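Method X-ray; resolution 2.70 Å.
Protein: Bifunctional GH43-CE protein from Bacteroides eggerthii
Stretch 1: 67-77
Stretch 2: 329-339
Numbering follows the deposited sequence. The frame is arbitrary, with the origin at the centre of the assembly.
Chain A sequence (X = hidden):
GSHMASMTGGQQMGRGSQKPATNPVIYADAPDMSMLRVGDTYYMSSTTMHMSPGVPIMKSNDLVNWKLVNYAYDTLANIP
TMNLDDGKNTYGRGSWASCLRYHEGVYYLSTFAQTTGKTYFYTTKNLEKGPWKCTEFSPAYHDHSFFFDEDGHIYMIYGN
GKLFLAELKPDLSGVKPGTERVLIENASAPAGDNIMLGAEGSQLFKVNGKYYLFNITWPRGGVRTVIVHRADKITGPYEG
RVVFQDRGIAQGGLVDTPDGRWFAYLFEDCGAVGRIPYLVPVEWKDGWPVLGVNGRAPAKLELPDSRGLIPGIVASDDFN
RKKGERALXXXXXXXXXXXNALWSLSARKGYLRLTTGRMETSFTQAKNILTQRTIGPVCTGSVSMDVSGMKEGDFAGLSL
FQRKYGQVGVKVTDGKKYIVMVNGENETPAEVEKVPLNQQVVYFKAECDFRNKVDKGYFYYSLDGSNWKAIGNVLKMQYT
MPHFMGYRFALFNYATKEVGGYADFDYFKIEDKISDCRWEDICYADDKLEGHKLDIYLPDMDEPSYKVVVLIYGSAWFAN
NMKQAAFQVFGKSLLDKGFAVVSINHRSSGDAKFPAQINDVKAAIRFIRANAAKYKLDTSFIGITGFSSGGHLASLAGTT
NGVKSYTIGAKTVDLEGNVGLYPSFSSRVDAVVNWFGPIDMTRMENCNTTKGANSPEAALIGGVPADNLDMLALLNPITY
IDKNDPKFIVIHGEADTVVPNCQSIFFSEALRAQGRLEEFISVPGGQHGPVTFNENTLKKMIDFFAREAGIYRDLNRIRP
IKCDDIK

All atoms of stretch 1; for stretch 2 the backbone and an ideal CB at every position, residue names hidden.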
# COMPACT_ATOMS: atom_id res chain seq x y z
N LYS A 67 -6.97 -24.76 0.81
CA LYS A 67 -7.43 -24.28 2.11
C LYS A 67 -6.50 -24.79 3.21
O LYS A 67 -5.95 -25.89 3.10
CB LYS A 67 -8.90 -24.67 2.36
CG LYS A 67 -9.15 -26.09 2.83
CD LYS A 67 -10.57 -26.33 3.28
CE LYS A 67 -10.78 -27.72 3.82
NZ LYS A 67 -12.06 -27.84 4.56
N LEU A 68 -6.35 -23.99 4.26
CA LEU A 68 -5.55 -24.32 5.44
C LEU A 68 -6.33 -25.33 6.30
O LEU A 68 -7.53 -25.15 6.55
CB LEU A 68 -5.25 -23.04 6.22
CG LEU A 68 -4.28 -22.08 5.55
CD1 LEU A 68 -4.48 -20.65 6.04
CD2 LEU A 68 -2.84 -22.53 5.76
N VAL A 69 -5.62 -26.36 6.77
CA VAL A 69 -6.25 -27.44 7.54
C VAL A 69 -5.56 -27.61 8.91
O VAL A 69 -6.23 -28.02 9.87
CB VAL A 69 -6.26 -28.75 6.74
CG1 VAL A 69 -7.15 -28.62 5.51
CG2 VAL A 69 -4.87 -29.22 6.35
N ASN A 70 -4.26 -27.31 9.00
CA ASN A 70 -3.49 -27.56 10.22
C ASN A 70 -2.15 -26.81 10.15
O ASN A 70 -1.72 -26.36 9.08
CB ASN A 70 -3.27 -29.07 10.42
CG ASN A 70 -2.92 -29.48 11.84
OD1 ASN A 70 -2.70 -28.65 12.72
ND2 ASN A 70 -2.86 -30.78 12.08
N TYR A 71 -1.52 -26.67 11.33
CA TYR A 71 -0.16 -26.18 11.50
C TYR A 71 0.68 -27.24 12.24
O TYR A 71 0.14 -28.02 13.03
CB TYR A 71 -0.16 -24.86 12.26
CG TYR A 71 -0.64 -23.67 11.47
CD1 TYR A 71 -1.99 -23.38 11.34
CD2 TYR A 71 0.26 -22.83 10.84
CE1 TYR A 71 -2.43 -22.29 10.61
CE2 TYR A 71 -0.16 -21.73 10.11
CZ TYR A 71 -1.52 -21.46 9.99
OH TYR A 71 -1.93 -20.37 9.27
N ALA A 72 1.99 -27.23 11.98
CA ALA A 72 2.92 -28.22 12.54
C ALA A 72 3.19 -27.94 14.02
O ALA A 72 3.34 -28.89 14.81
CB ALA A 72 4.21 -28.22 11.75
N TYR A 73 3.31 -26.66 14.39
CA TYR A 73 3.54 -26.28 15.79
C TYR A 73 2.85 -24.94 16.09
O TYR A 73 2.43 -24.25 15.18
CB TYR A 73 5.04 -26.21 16.09
CG TYR A 73 5.80 -25.11 15.39
CD1 TYR A 73 5.78 -23.81 15.88
CD2 TYR A 73 6.57 -25.37 14.27
CE1 TYR A 73 6.49 -22.79 15.25
CE2 TYR A 73 7.28 -24.37 13.63
CZ TYR A 73 7.24 -23.08 14.12
OH TYR A 73 7.95 -22.11 13.48
N ASP A 74 2.76 -24.63 17.39
CA ASP A 74 2.13 -23.43 17.93
C ASP A 74 3.18 -22.34 18.12
O ASP A 74 3.08 -21.27 17.52
CB ASP A 74 1.41 -23.74 19.24
CG ASP A 74 -0.11 -23.70 19.15
OD1 ASP A 74 -0.72 -24.79 19.00
OD2 ASP A 74 -0.67 -22.57 19.25
N THR A 75 4.17 -22.61 18.98
CA THR A 75 5.36 -21.77 19.15
C THR A 75 6.61 -22.63 18.91
O THR A 75 6.62 -23.83 19.18
CB THR A 75 5.37 -21.08 20.52
OG1 THR A 75 5.09 -22.05 21.53
CG2 THR A 75 4.35 -19.98 20.64
N LEU A 76 7.65 -21.98 18.38
CA LEU A 76 8.88 -22.62 17.95
C LEU A 76 9.81 -22.81 19.15
O LEU A 76 10.34 -23.90 19.37
CB LEU A 76 9.52 -21.73 16.87
CG LEU A 76 10.91 -22.12 16.37
CD1 LEU A 76 10.98 -23.61 16.01
CD2 LEU A 76 11.30 -21.25 15.18
N ALA A 77 10.00 -21.74 19.94
CA ALA A 77 10.87 -21.78 21.11
C ALA A 77 10.56 -20.60 22.04
O ALA A 77 10.08 -19.54 21.60
CB ALA A 77 12.32 -21.76 20.68
N UNK A 329 -9.65 -19.06 13.66
CA UNK A 329 -9.52 -19.72 12.36
C UNK A 329 -8.06 -19.83 11.89
O UNK A 329 -7.23 -18.97 12.20
CB UNK A 329 -10.34 -18.96 11.31
N UNK A 330 -7.76 -20.87 11.12
CA UNK A 330 -6.38 -21.18 10.74
C UNK A 330 -5.78 -20.01 9.95
O UNK A 330 -4.56 -19.80 9.98
CB UNK A 330 -6.32 -22.47 9.92
N UNK A 331 -6.64 -19.25 9.26
CA UNK A 331 -6.23 -18.09 8.45
C UNK A 331 -5.42 -17.10 9.30
O UNK A 331 -4.62 -16.33 8.75
CB UNK A 331 -7.45 -17.39 7.85
N UNK A 332 -5.63 -17.13 10.63
CA UNK A 332 -4.95 -16.26 11.58
C UNK A 332 -3.59 -16.84 11.98
O UNK A 332 -3.47 -18.04 12.26
CB UNK A 332 -5.82 -16.05 12.82
N UNK A 333 -2.57 -15.97 12.01
CA UNK A 333 -1.26 -16.23 12.60
C UNK A 333 -0.77 -14.94 13.27
O UNK A 333 -0.85 -13.87 12.67
CB UNK A 333 -0.27 -16.72 11.54
N UNK A 334 -0.25 -15.05 14.50
CA UNK A 334 0.34 -13.94 15.23
C UNK A 334 1.73 -13.60 14.66
O UNK A 334 2.35 -14.42 13.99
CB UNK A 334 0.44 -14.28 16.72
N UNK A 335 2.20 -12.39 14.95
CA UNK A 335 3.58 -11.97 14.72
C UNK A 335 4.40 -12.36 15.95
O UNK A 335 4.21 -11.78 17.02
CB UNK A 335 3.67 -10.47 14.45
N UNK A 336 5.31 -13.34 15.77
CA UNK A 336 6.11 -13.89 16.86
C UNK A 336 5.18 -14.55 17.89
O UNK A 336 3.97 -14.64 17.66
CB UNK A 336 6.96 -12.80 17.51
N UNK A 337 5.76 -15.03 19.00
CA UNK A 337 5.02 -15.75 20.02
C UNK A 337 4.01 -14.83 20.69
O UNK A 337 4.39 -13.81 21.27
CB UNK A 337 5.97 -16.35 21.06
N UNK A 338 2.70 -15.17 20.66
CA UNK A 338 1.69 -14.36 21.32
C UNK A 338 1.81 -14.45 22.85
O UNK A 338 2.30 -15.46 23.36
CB UNK A 338 0.29 -14.80 20.87
N UNK A 339 1.38 -13.39 23.55
CA UNK A 339 1.11 -13.45 24.97
C UNK A 339 -0.37 -13.79 25.14
O UNK A 339 -1.23 -12.92 25.01
CB UNK A 339 1.47 -12.14 25.67

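Position 329 has phi near -41° and nothing of stretch 1 within reach of its ideal CB. The backbone angle allows proline but does not demand it. The residue is Pro329, first in a type I turn closed by N of position 332 donating to Pro329 O at 2.9 Å.

Position 330 points toward stretch 1. Its ideal CB lies 3.9 Å from Leu68 CB and 4.0 Å from Tyr71 CE1, so the surroundings are largely apolar. Leucine, isoleucine, valine or methionine would suit. The residue is Leu330. Its CD2 packs 3.8 Å from Tyr71 CD1. Its CD1 reaches the strand backbone, 3.2 Å from Leu68 O and 3.4 Å from Val69 O. The backbone also takes part: Tyr71 OH donates to Leu330 O at 2.8 Å.

Position 331 points away, although its ideal CB is 4.8 Å from Leu68 CD1. Many side chains would fit, with a small apolar one natural beside the leucine. The residue is Val331; its CG1 lies 4.4 Å from Leu68 CD1.

Position 332 points away and meets nothing of stretch 1 near its CB. The choice is open from this view. It is Trp332, whose NE1 is hydrogen-bonded elsewhere in the structure.

Position 333 points toward stretch 1, with its ideal CB 4.6 Å from Tyr71 OH. A polar side chain of moderate length could approach that hydroxyl; a small one would leave space. The residue is Gln333. With chi1 m and chi2 t, it brings NE2 to 2.6 Å from Tyr71 OH, near the plane of the ring at its edge.

Positions 334 and 335 are out of reach, and stretch 1 sets no preference. They are Trp334 and Asn335. Position 336 points away, and its phi/psi of 63°/-175° would suit glycine best, and is unusual for any other residue. It is His336, whose ND1 donates to Asn335 OD1 at 3.1 Å.

Position 337 points sideways. Its ideal CB is 4.0 Å from Thr75 CG2 and 5.2 Å from Ala77 O, an acceptor. A side chain with a donor and enough reach, such as asparagine or glutamine, is plausible; a serine hydroxyl would stop short of Ala77 O. The residue is Asn337. Its end comes nearer than its CB, and ND2 donates to Ala77 O at 2.9 Å. Its OD1 sits 3.2 Å from Thr75 CG2.

Position 338 points sideways, with phi -70° compatible with proline and many others. It is Pro338; its CD lies 4.3 Å from Thr75 CG2.

Position 339 is out of reach and unconstrained here. It is Asp339.

Stretch 2, residues 329-339: PLVWQWNHNPD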
# COMPACT_ATOMS: atom_id res chain seq x y z
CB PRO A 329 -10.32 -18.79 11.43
CG PRO A 329 -11.42 -18.23 12.32
CD PRO A 329 -10.79 -18.12 13.70
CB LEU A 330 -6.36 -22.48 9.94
CG LEU A 330 -6.79 -23.73 10.71
CD1 LEU A 330 -7.28 -24.81 9.77
CD2 LEU A 330 -5.66 -24.25 11.58
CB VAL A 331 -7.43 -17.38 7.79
CG1 VAL A 331 -8.17 -18.29 6.81
CG2 VAL A 331 -8.39 -16.82 8.83
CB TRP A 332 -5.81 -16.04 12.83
CG TRP A 332 -7.03 -15.19 12.61
CD1 TRP A 332 -8.33 -15.60 12.69
CD2 TRP A 332 -7.07 -13.79 12.30
NE1 TRP A 332 -9.18 -14.55 12.46
CE2 TRP A 332 -8.44 -13.43 12.21
CE3 TRP A 332 -6.10 -12.81 12.08
CZ2 TRP A 332 -8.84 -12.13 11.91
CZ3 TRP A 332 -6.50 -11.52 11.79
CH2 TRP A 332 -7.86 -11.19 11.71
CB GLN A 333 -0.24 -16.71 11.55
CG GLN A 333 -0.77 -17.68 10.50
CD GLN A 333 0.30 -18.17 9.56
OE1 GLN A 333 1.49 -18.03 9.82
NE2 GLN A 333 -0.11 -18.76 8.44
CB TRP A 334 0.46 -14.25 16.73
CG TRP A 334 -0.82 -14.66 17.39
CD1 TRP A 334 -1.29 -15.93 17.54
CD2 TRP A 334 -1.78 -13.80 18.02
NE1 TRP A 334 -2.48 -15.92 18.22
CE2 TRP A 334 -2.81 -14.63 18.53
CE3 TRP A 334 -1.87 -12.42 18.22
CZ2 TRP A 334 -3.91 -14.12 19.20
CZ3 TRP A 334 -2.97 -11.92 18.89
CH2 TRP A 334 -3.97 -12.75 19.37
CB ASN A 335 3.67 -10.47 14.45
CG ASN A 335 5.09 -9.95 14.35
OD1 ASN A 335 5.98 -10.64 13.85
ND2 ASN A 335 5.30 -8.72 14.81
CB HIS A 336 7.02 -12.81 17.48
CG HIS A 336 8.27 -12.55 16.72
ND1 HIS A 336 8.27 -11.96 15.47
CD2 HIS A 336 9.57 -12.75 17.04
CE1 HIS A 336 9.52 -11.83 15.04
NE2 HIS A 336 10.33 -12.31 15.99
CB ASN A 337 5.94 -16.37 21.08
CG ASN A 337 6.72 -17.54 20.54
OD1 ASN A 337 6.54 -17.94 19.39
ND2 ASN A 337 7.60 -18.10 21.36
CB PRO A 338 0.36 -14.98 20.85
CG PRO A 338 0.71 -16.42 20.55
CD PRO A 338 2.13 -16.38 20.03
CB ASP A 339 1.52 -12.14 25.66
CG ASP A 339 1.39 -12.14 27.17
OD1 ASP A 339 0.85 -13.13 27.71
OD2 ASP A 339 1.82 -11.15 27.80
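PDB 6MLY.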